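Local atomic coordinates of geranyltranstransferase (Legionella pneumophila subsp. pneumophila, PDB entry 3LOM), a protein that probably makes farnesyl diphosphate by magnesium-dependent condensation of isopentenyl diphosphate with an allylic diphosphate. Residues Gln227-Tyr236 with Thr256-Gln264; Ile270-Met278 with Ile292-Ser302. All coordinates share one frame; numbering follows the deposited sequence.

In the fold
Two contacts on the C-terminal side of a mostly helical chain illustrate how contact chemistry follows place in the fold. Interaction 1 joins the C-terminal part of helix 209-236 to the short helix 257-260 and the start of helix 263-279; interaction 2 takes up helix 263-279 further along and pairs it with helix 289-303. Both are partly buried; the centre of interaction 1 lies about 20 Å from the centre of the chain, that of interaction 2 about 16 Å. Interaction 1 mixes a helix-start hydrogen bond, a water bridge and CH-pi contacts, whereas interaction 2 is side-chain packing without direct hydrogen bonds. Gln229, on the helix of interaction 1, hydrogen-bonds Tyr274 and Leu298 of interaction 2.

Interaction 1 of 2, residues Gln227-Tyr236 with Thr256-Gln264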
loop_
_atom_site.group_PDB
_atom_site.type_symbol
_atom_site.label_atom_id
_atom_site.label_comp_id
_atom_site.label_asym_id
_atom_site.label_seq_id
_atom_site.Cartn_x
_atom_site.Cartn_y
_atom_site.Cartn_z
ATOM N N GLN A 227 13.989 19.816 -4.815
ATOM C CA GLN A 227 14.930 19.357 -3.801
ATOM C C GLN A 227 16.175 20.234 -3.697
ATOM O O GLN A 227 16.725 20.409 -2.605
ATOM C CB GLN A 227 15.320 17.910 -4.085
ATOM C CG GLN A 227 15.875 17.200 -2.890
ATOM C CD GLN A 227 14.905 17.141 -1.720
ATOM O OE1 GLN A 227 13.714 16.864 -1.890
ATOM N NE2 GLN A 227 15.417 17.405 -0.523
ATOM N N MET A 228 16.618 20.766 -4.839
ATOM C CA MET A 228 17.673 21.780 -4.869
ATOM C C MET A 228 17.216 23.020 -4.098
ATOM O O MET A 228 17.947 23.530 -3.248
ATOM C CB MET A 228 18.041 22.153 -6.311
ATOM C CG MET A 228 18.937 21.160 -7.029
ATOM S SD MET A 228 19.241 21.611 -8.752
ATOM C CE MET A 228 20.228 20.215 -9.261
ATOM N N GLN A 229 15.996 23.474 -4.392
ATOM C CA GLN A 229 15.386 24.619 -3.710
ATOM C C GLN A 229 15.257 24.412 -2.206
ATOM O O GLN A 229 15.598 25.305 -1.433
ATOM C CB GLN A 229 14.023 24.961 -4.320
ATOM C CG GLN A 229 14.116 25.742 -5.627
ATOM C CD GLN A 229 12.762 26.019 -6.248
ATOM O OE1 GLN A 229 11.973 25.107 -6.487
ATOM N NE2 GLN A 229 12.492 27.286 -6.522
ATOM N N ASP A 230 14.787 23.229 -1.807
ATOM C CA ASP A 230 14.620 22.876 -0.392
ATOM C C ASP A 230 15.932 22.930 0.382
ATOM O O ASP A 230 15.972 23.463 1.487
ATOM C CB ASP A 230 13.955 21.502 -0.242
ATOM C CG ASP A 230 12.492 21.512 -0.665
ATOM O OD1 ASP A 230 11.891 20.420 -0.774
ATOM O OD2 ASP A 230 11.945 22.611 -0.898
ATOM N N ASP A 231 17.000 22.403 -0.215
ATOM C CA ASP A 231 18.342 22.462 0.378
ATOM C C ASP A 231 18.899 23.887 0.395
ATOM O O ASP A 231 19.592 24.276 1.339
ATOM C CB ASP A 231 19.298 21.518 -0.357
ATOM C CG ASP A 231 18.933 20.048 -0.174
ATOM O OD1 ASP A 231 18.021 19.734 0.624
ATOM O OD2 ASP A 231 19.572 19.197 -0.828
ATOM N N TYR A 232 18.572 24.656 -0.645
ATOM C CA TYR A 232 18.961 26.062 -0.758
ATOM C C TYR A 232 18.263 26.927 0.286
ATOM O O TYR A 232 18.878 27.824 0.863
ATOM C CB TYR A 232 18.652 26.589 -2.167
ATOM C CG TYR A 232 18.982 28.052 -2.395
ATOM C CD1 TYR A 232 20.305 28.485 -2.495
ATOM C CD2 TYR A 232 17.968 29.001 -2.533
ATOM C CE1 TYR A 232 20.609 29.828 -2.707
ATOM C CE2 TYR A 232 18.261 30.344 -2.747
ATOM C CZ TYR A 232 19.581 30.749 -2.835
ATOM O OH TYR A 232 19.870 32.076 -3.049
ATOM N N LEU A 233 16.981 26.646 0.514
ATOM C CA LEU A 233 16.155 27.409 1.448
ATOM C C LEU A 233 16.619 27.249 2.895
ATOM O O LEU A 233 17.174 28.189 3.463
ATOM C CB LEU A 233 14.671 27.040 1.295
ATOM C CG LEU A 233 13.725 27.876 0.415
ATOM C CD1 LEU A 233 14.361 28.424 -0.864
ATOM C CD2 LEU A 233 12.467 27.073 0.089
ATOM N N ASP A 234 16.452 26.053 3.467
ATOM C CA ASP A 234 16.755 25.831 4.892
ATOM C C ASP A 234 18.243 25.848 5.298
ATOM O O ASP A 234 18.587 25.454 6.414
ATOM C CB ASP A 234 16.013 24.599 5.460
ATOM C CG ASP A 234 16.335 23.303 4.727
ATOM O OD1 ASP A 234 17.519 22.908 4.654
ATOM O OD2 ASP A 234 15.381 22.653 4.252
ATOM N N LEU A 235 19.113 26.308 4.401
ATOM C CA LEU A 235 20.468 26.689 4.789
ATOM C C LEU A 235 20.626 28.209 4.771
ATOM O O LEU A 235 21.123 28.794 5.735
ATOM C CB LEU A 235 21.535 26.012 3.914
ATOM C CG LEU A 235 22.973 26.040 4.471
ATOM C CD1 LEU A 235 23.664 24.703 4.306
ATOM C CD2 LEU A 235 23.834 27.146 3.864
ATOM N N TYR A 236 20.186 28.844 3.685
ATOM C CA TYR A 236 20.483 30.261 3.459
ATOM C C TYR A 236 19.480 31.268 4.041
ATOM O O TYR A 236 19.833 32.011 4.960
ATOM C CB TYR A 236 20.784 30.538 1.974
ATOM C CG TYR A 236 22.105 29.949 1.517
ATOM C CD1 TYR A 236 23.316 30.421 2.032
ATOM C CD2 TYR A 236 22.145 28.919 0.578
ATOM C CE1 TYR A 236 24.532 29.883 1.619
ATOM C CE2 TYR A 236 23.356 28.371 0.162
ATOM C CZ TYR A 236 24.544 28.856 0.689
ATOM O OH TYR A 236 25.747 28.323 0.284
ATOM N N THR A 256 23.930 17.751 1.575
ATOM C CA THR A 256 22.826 18.272 0.775
ATOM C C THR A 256 23.384 18.850 -0.523
ATOM O O THR A 256 24.606 18.909 -0.710
ATOM C CB THR A 256 22.064 19.403 1.511
ATOM O OG1 THR A 256 22.974 20.455 1.855
ATOM C CG2 THR A 256 21.372 18.893 2.773
ATOM N N PHE A 257 22.491 19.297 -1.408
ATOM C CA PHE A 257 22.891 20.081 -2.577
ATOM C C PHE A 257 23.585 21.376 -2.145
ATOM O O PHE A 257 24.417 21.912 -2.874
ATOM C CB PHE A 257 21.687 20.402 -3.472
ATOM C CG PHE A 257 21.219 19.237 -4.310
ATOM C CD1 PHE A 257 21.962 18.802 -5.404
ATOM C CD2 PHE A 257 20.026 18.585 -4.015
ATOM C CE1 PHE A 257 21.532 17.725 -6.184
ATOM C CE2 PHE A 257 19.584 17.510 -4.789
ATOM C CZ PHE A 257 20.341 17.078 -5.875
ATOM N N ALA A 258 23.248 21.847 -0.946
ATOM C CA ALA A 258 23.813 23.069 -0.383
ATOM C C ALA A 258 25.145 22.863 0.333
ATOM O O ALA A 258 25.742 23.823 0.823
ATOM C CB ALA A 258 22.811 23.731 0.548
ATOM N N THR A 259 25.603 21.617 0.407
ATOM C CA THR A 259 26.934 21.330 0.937
ATOM C C THR A 259 27.870 20.942 -0.201
ATOM O O THR A 259 29.094 21.067 -0.084
ATOM C CB THR A 259 26.922 20.202 1.997
ATOM O OG1 THR A 259 26.384 19.004 1.422
ATOM C CG2 THR A 259 26.102 20.605 3.224
ATOM N N LEU A 260 27.282 20.477 -1.300
ATOM C CA LEU A 260 28.040 20.041 -2.466
ATOM C C LEU A 260 28.182 21.142 -3.512
ATOM O O LEU A 260 29.193 21.207 -4.205
ATOM C CB LEU A 260 27.427 18.774 -3.067
ATOM C CG LEU A 260 28.085 17.434 -2.705
ATOM C CD1 LEU A 260 28.489 17.300 -1.226
ATOM C CD2 LEU A 260 27.172 16.297 -3.099
ATOM N N PHE A 261 27.165 21.993 -3.630
ATOM C CA PHE A 261 27.273 23.221 -4.415
ATOM C C PHE A 261 27.332 24.395 -3.462
ATOM O O PHE A 261 26.719 24.356 -2.395
ATOM C CB PHE A 261 26.076 23.402 -5.349
ATOM C CG PHE A 261 25.913 22.304 -6.347
ATOM C CD1 PHE A 261 24.994 21.282 -6.127
ATOM C CD2 PHE A 261 26.673 22.288 -7.510
ATOM C CE1 PHE A 261 24.835 20.260 -7.049
ATOM C CE2 PHE A 261 26.524 21.269 -8.440
ATOM C CZ PHE A 261 25.601 20.252 -8.209
ATOM N N ASN A 262 28.065 25.438 -3.844
ATOM C CA ASN A 262 28.083 26.670 -3.060
ATOM C C ASN A 262 26.878 27.549 -3.424
ATOM O O ASN A 262 26.142 27.229 -4.359
ATOM C CB ASN A 262 29.448 27.386 -3.175
ATOM C CG ASN A 262 29.450 28.560 -4.156
ATOM O OD1 ASN A 262 29.038 28.444 -5.312
ATOM N ND2 ASN A 262 29.939 29.701 -3.683
ATOM N N LYS A 263 26.679 28.630 -2.674
ATOM C CA LYS A 263 25.569 29.563 -2.879
ATOM C C LYS A 263 25.312 29.914 -4.353
ATOM O O LYS A 263 24.206 29.707 -4.856
ATOM C CB LYS A 263 25.813 30.832 -2.059
ATOM C CG LYS A 263 24.568 31.654 -1.776
ATOM C CD LYS A 263 24.856 32.741 -0.756
ATOM C CE LYS A 263 23.687 33.709 -0.652
ATOM N NZ LYS A 263 23.809 34.578 0.551
ATOM N N GLN A 264 26.346 30.395 -5.038
ATOM C CA GLN A 264 26.227 30.871 -6.419
ATOM C C GLN A 264 26.030 29.717 -7.394
ATOM O O GLN A 264 25.273 29.838 -8.362
ATOM C CB GLN A 264 27.454 31.703 -6.842
ATOM C CG GLN A 264 28.475 32.055 -5.740
ATOM C CD GLN A 264 27.954 32.995 -4.646
ATOM O OE1 GLN A 264 28.441 32.958 -3.513
ATOM N NE2 GLN A 264 26.967 33.830 -4.978
HETATM O O HOH W 1 25.425 25.994 -0.846
#
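Asp231 meets the start of helix 257-260 with its carboxylate: Phe257 N donates to Asp231 OD2 over 3.0 Å at a fairly straight 164°, approaching on the anti side and out of the carboxylate plane. Thr256 and Thr259 complete this helix start as a capping box, with Thr256 N donating to Thr259 OG1 and a weak bond from Ala258 N to Thr256 OG1 beside it. One water bridges further on, lying 2.6 Å from Tyr236 OH and donating to Ala258 O and Phe261 O.

Met228 CG stands 4.0 Å from the Phe257 ring centroid, over the face, and the extended chain carries SD above the same face in a more distant Met-aromatic contact. Asp231 OD2 reaches the edge of this ring, 3.3 Å from Phe257 CD2. The Tyr236 ring is sandwiched between Leu235 CD2 and Lys263 CG, the latter 3.9 Å from the centroid; with CG anti to the backbone N (chi1 -159°), the extended lysine passes over that face.

Asp230, Asp231 and Asp234 spell the second aspartate-rich motif, DDxxD, of trans-prenyltransferases, which in relatives binds the magnesium ions holding the substrate diphosphate; in this chain Asp231 accepts the backbone N-H at the start of helix 257-260.

Interaction 2 of 2, residues Ile270-Met278 with Ile292-Ser302; sequences IAVHYQIAM and IELTKQLQNRS
Gln299 and Tyr274 are brought together by a fully drawn-out glutamine: CG lies opposite the backbone N (chi1 -179°) and the chain stays extended, which lays it along the tyrosine ring. Met278 does the reverse, folding at chi2 (-67°), which brings its sulfur and methyl up against helix 289-303.

The first of these pairings is a CH-pi contact. Gln299 CB sits 3.7 Å from the centroid of the Tyr274 ring, almost exactly on its normal, and the two side chains run past each other in opposite directions. The amide ends nearly parallel to the ring plane, with Gln299 CD 3.6 Å from Tyr274 CB. Thr295 supplies a methyl beside the same ring, CG2 being 3.7 Å from Tyr274 CD1, while its hydroxyl is engaged with Tyr218 and with the carbonyl of Leu291. At the ring's edge lies Ile270 CG2, which also touches Ser302 OG.

Tyr274 OH comes within 3.0 Å of Leu298 O, and its hydrogen bond is to Gln229 OE1. Gln229 NE2 in turn donates to Leu298 O, so one amide from helix 209-236 serves both groups and fixes the ring's outer end.

Met278 is a knob in a hole formed by Ile292, Thr295, Lys296 and Gln299. Its SD rests 3.9 Å from Ile292 CG2, and its CE reaches to 3.7 Å from Gln299 NE2 and 3.8 Å from Lys296 CB.

The segment axes come within 10.6 Å of each other at 175°, nearly antiparallel. Consecutive in the chain, these helices form an antiparallel helical hairpin, with one knob-into-hole contact at Met278, within the all-alpha isoprenoid synthase fold.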
loop_
_atom_site.group_PDB
_atom_site.type_symbol
_atom_site.label_atom_id
_atom_site.label_comp_id
_atom_site.label_asym_id
_atom_site.label_seq_id
_atom_site.Cartn_x
_atom_site.Cartn_y
_atom_site.Cartn_z
ATOM N N ILE A 270 19.693 25.806 -9.805
ATOM C CA ILE A 270 18.258 26.140 -9.755
ATOM C C ILE A 270 17.804 26.741 -11.090
ATOM O O ILE A 270 16.856 26.251 -11.709
ATOM C CB ILE A 270 17.899 27.180 -8.636
ATOM C CG1 ILE A 270 18.558 26.860 -7.285
ATOM C CG2 ILE A 270 16.381 27.354 -8.502
ATOM C CD1 ILE A 270 17.834 25.885 -6.399
ATOM N N ALA A 271 18.507 27.789 -11.524
ATOM C CA ALA A 271 18.144 28.549 -12.722
ATOM C C ALA A 271 18.182 27.712 -13.994
ATOM O O ALA A 271 17.221 27.730 -14.767
ATOM C CB ALA A 271 19.030 29.785 -12.866
ATOM N N VAL A 272 19.274 26.969 -14.187
ATOM C CA VAL A 272 19.463 26.154 -15.391
ATOM C C VAL A 272 18.388 25.075 -15.490
ATOM O O VAL A 272 17.796 24.891 -16.554
ATOM C CB VAL A 272 20.887 25.509 -15.485
ATOM C CG1 VAL A 272 21.058 24.768 -16.801
ATOM C CG2 VAL A 272 21.975 26.554 -15.369
ATOM N N HIS A 273 18.117 24.395 -14.377
ATOM C CA HIS A 273 17.141 23.298 -14.373
ATOM C C HIS A 273 15.693 23.751 -14.596
ATOM O O HIS A 273 14.923 23.055 -15.274
ATOM C CB HIS A 273 17.285 22.430 -13.123
ATOM C CG HIS A 273 18.411 21.451 -13.209
ATOM N ND1 HIS A 273 18.362 20.332 -14.013
ATOM C CD2 HIS A 273 19.624 21.429 -12.608
ATOM C CE1 HIS A 273 19.497 19.665 -13.906
ATOM N NE2 HIS A 273 20.277 20.305 -13.054
ATOM N N TYR A 274 15.344 24.919 -14.047
ATOM C CA TYR A 274 14.048 25.555 -14.318
ATOM C C TYR A 274 13.925 26.011 -15.765
ATOM O O TYR A 274 12.860 25.876 -16.363
ATOM C CB TYR A 274 13.789 26.737 -13.376
ATOM C CG TYR A 274 12.971 26.373 -12.157
ATOM C CD1 TYR A 274 11.659 25.917 -12.284
ATOM C CD2 TYR A 274 13.506 26.488 -10.874
ATOM C CE1 TYR A 274 10.905 25.578 -11.167
ATOM C CE2 TYR A 274 12.760 26.151 -9.752
ATOM C CZ TYR A 274 11.460 25.697 -9.906
ATOM O OH TYR A 274 10.718 25.354 -8.803
ATOM N N GLN A 275 15.022 26.542 -16.312
ATOM C CA GLN A 275 15.087 26.991 -17.704
ATOM C C GLN A 275 14.842 25.828 -18.663
ATOM O O GLN A 275 14.083 25.969 -19.624
ATOM C CB GLN A 275 16.441 27.656 -17.984
ATOM C CG GLN A 275 16.503 28.534 -19.235
ATOM C CD GLN A 275 16.921 27.778 -20.491
ATOM O OE1 GLN A 275 16.505 28.125 -21.598
ATOM N NE2 GLN A 275 17.743 26.740 -20.325
ATOM N N ILE A 276 15.475 24.685 -18.381
ATOM C CA ILE A 276 15.283 23.461 -19.161
ATOM C C ILE A 276 13.828 23.000 -19.046
ATOM O O ILE A 276 13.220 22.580 -20.040
ATOM C CB ILE A 276 16.293 22.329 -18.742
ATOM C CG1 ILE A 276 17.758 22.754 -18.959
ATOM C CG2 ILE A 276 16.015 21.007 -19.470
ATOM C CD1 ILE A 276 18.123 23.221 -20.377
ATOM N N ALA A 277 13.269 23.113 -17.837
ATOM C CA ALA A 277 11.864 22.776 -17.586
ATOM C C ALA A 277 10.890 23.667 -18.377
ATOM O O ALA A 277 9.955 23.150 -18.999
ATOM C CB ALA A 277 11.558 22.814 -16.090
ATOM N N MET A 278 11.134 24.984 -18.364
ATOM C CA MET A 278 10.371 25.970 -19.155
ATOM C C MET A 278 10.347 25.640 -20.647
ATOM O O MET A 278 9.283 25.589 -21.270
ATOM C CB MET A 278 10.965 27.372 -18.990
ATOM C CG MET A 278 10.822 27.992 -17.623
ATOM S SD MET A 278 9.127 28.371 -17.186
ATOM C CE MET A 278 9.442 29.472 -15.816
ATOM N N ILE A 292 3.342 27.076 -17.241
ATOM C CA ILE A 292 4.528 27.937 -17.288
ATOM C C ILE A 292 4.494 28.982 -16.166
ATOM O O ILE A 292 5.515 29.243 -15.515
ATOM C CB ILE A 292 4.686 28.597 -18.693
ATOM C CG1 ILE A 292 5.029 27.530 -19.740
ATOM C CG2 ILE A 292 5.759 29.690 -18.693
ATOM C CD1 ILE A 292 4.617 27.890 -21.160
ATOM N N GLU A 293 3.311 29.547 -15.928
ATOM C CA GLU A 293 3.108 30.517 -14.849
ATOM C C GLU A 293 3.279 29.861 -13.476
ATOM O O GLU A 293 3.856 30.463 -12.569
ATOM C CB GLU A 293 1.732 31.188 -14.968
ATOM C CG GLU A 293 1.688 32.646 -14.489
ATOM C CD GLU A 293 1.651 32.791 -12.970
ATOM O OE1 GLU A 293 0.901 32.038 -12.310
ATOM O OE2 GLU A 293 2.373 33.665 -12.436
ATOM N N LEU A 294 2.787 28.629 -13.335
ATOM C CA LEU A 294 2.999 27.850 -12.112
ATOM C C LEU A 294 4.483 27.554 -11.882
ATOM O O LEU A 294 4.980 27.687 -10.761
ATOM C CB LEU A 294 2.191 26.545 -12.132
ATOM C CG LEU A 294 2.385 25.643 -10.905
ATOM C CD1 LEU A 294 1.776 26.265 -9.654
ATOM C CD2 LEU A 294 1.850 24.238 -11.140
ATOM N N THR A 295 5.174 27.168 -12.957
ATOM C CA THR A 295 6.611 26.899 -12.935
ATOM C C THR A 295 7.384 28.140 -12.499
ATOM O O THR A 295 8.297 28.053 -11.673
ATOM C CB THR A 295 7.107 26.424 -14.316
ATOM O OG1 THR A 295 6.249 25.381 -14.801
ATOM C CG2 THR A 295 8.535 25.904 -14.241
ATOM N N LYS A 296 6.985 29.294 -13.031
ATOM C CA LYS A 296 7.596 30.565 -12.663
ATOM C C LYS A 296 7.276 30.963 -11.223
ATOM O O LYS A 296 8.087 31.622 -10.573
ATOM C CB LYS A 296 7.197 31.667 -13.647
ATOM C CG LYS A 296 8.248 32.754 -13.789
ATOM C CD LYS A 296 8.487 33.110 -15.247
ATOM C CE LYS A 296 9.856 33.753 -15.424
ATOM N NZ LYS A 296 10.256 33.837 -16.854
ATOM N N GLN A 297 6.106 30.554 -10.729
ATOM C CA GLN A 297 5.754 30.731 -9.315
ATOM C C GLN A 297 6.619 29.843 -8.420
ATOM O O GLN A 297 7.088 30.281 -7.366
ATOM C CB GLN A 297 4.270 30.432 -9.066
ATOM C CG GLN A 297 3.310 31.572 -9.392
ATOM C CD GLN A 297 1.859 31.247 -9.050
ATOM O OE1 GLN A 297 1.553 30.190 -8.490
ATOM N NE2 GLN A 297 0.958 32.161 -9.388
ATOM N N LEU A 298 6.829 28.601 -8.855
ATOM C CA LEU A 298 7.667 27.643 -8.131
ATOM C C LEU A 298 9.142 28.030 -8.152
ATOM O O LEU A 298 9.868 27.745 -7.205
ATOM C CB LEU A 298 7.484 26.232 -8.696
ATOM C CG LEU A 298 6.143 25.542 -8.439
ATOM C CD1 LEU A 298 5.849 24.540 -9.542
ATOM C CD2 LEU A 298 6.123 24.867 -7.075
ATOM N N GLN A 299 9.574 28.677 -9.230
ATOM C CA GLN A 299 10.937 29.198 -9.332
ATOM C C GLN A 299 11.181 30.384 -8.396
ATOM O O GLN A 299 12.244 30.479 -7.774
ATOM C CB GLN A 299 11.265 29.569 -10.785
ATOM C CG GLN A 299 12.681 30.106 -11.001
ATOM C CD GLN A 299 13.105 30.140 -12.460
ATOM O OE1 GLN A 299 14.281 30.342 -12.765
ATOM N NE2 GLN A 299 12.155 29.934 -13.369
ATOM N N ASN A 300 10.187 31.262 -8.276
ATOM C CA ASN A 300 10.347 32.531 -7.552
ATOM C C ASN A 300 10.334 32.472 -6.012
ATOM O O ASN A 300 10.604 33.485 -5.358
ATOM C CB ASN A 300 9.358 33.589 -8.072
ATOM C CG ASN A 300 9.710 34.095 -9.473
ATOM O OD1 ASN A 300 10.473 33.464 -10.212
ATOM N ND2 ASN A 300 9.139 35.236 -9.845
ATOM N N ARG A 301 10.041 31.304 -5.433
ATOM C CA ARG A 301 10.204 31.113 -3.978
ATOM C C ARG A 301 11.666 30.846 -3.592
ATOM O O ARG A 301 11.983 30.650 -2.417
ATOM C CB ARG A 301 9.250 30.048 -3.399
ATOM C CG ARG A 301 8.998 28.826 -4.269
ATOM C CD ARG A 301 8.164 27.777 -3.542
ATOM N NE ARG A 301 8.998 26.828 -2.803
ATOM C CZ ARG A 301 9.354 25.623 -3.249
ATOM N NH1 ARG A 301 8.945 25.194 -4.440
ATOM N NH2 ARG A 301 10.122 24.840 -2.499
ATOM N N SER A 302 12.538 30.844 -4.601
ATOM C CA SER A 302 13.986 30.847 -4.427
ATOM C C SER A 302 14.559 32.234 -4.754
ATOM O O SER A 302 15.613 32.615 -4.239
ATOM C CB SER A 302 14.625 29.784 -5.326
ATOM O OG SER A 302 16.038 29.785 -5.214
#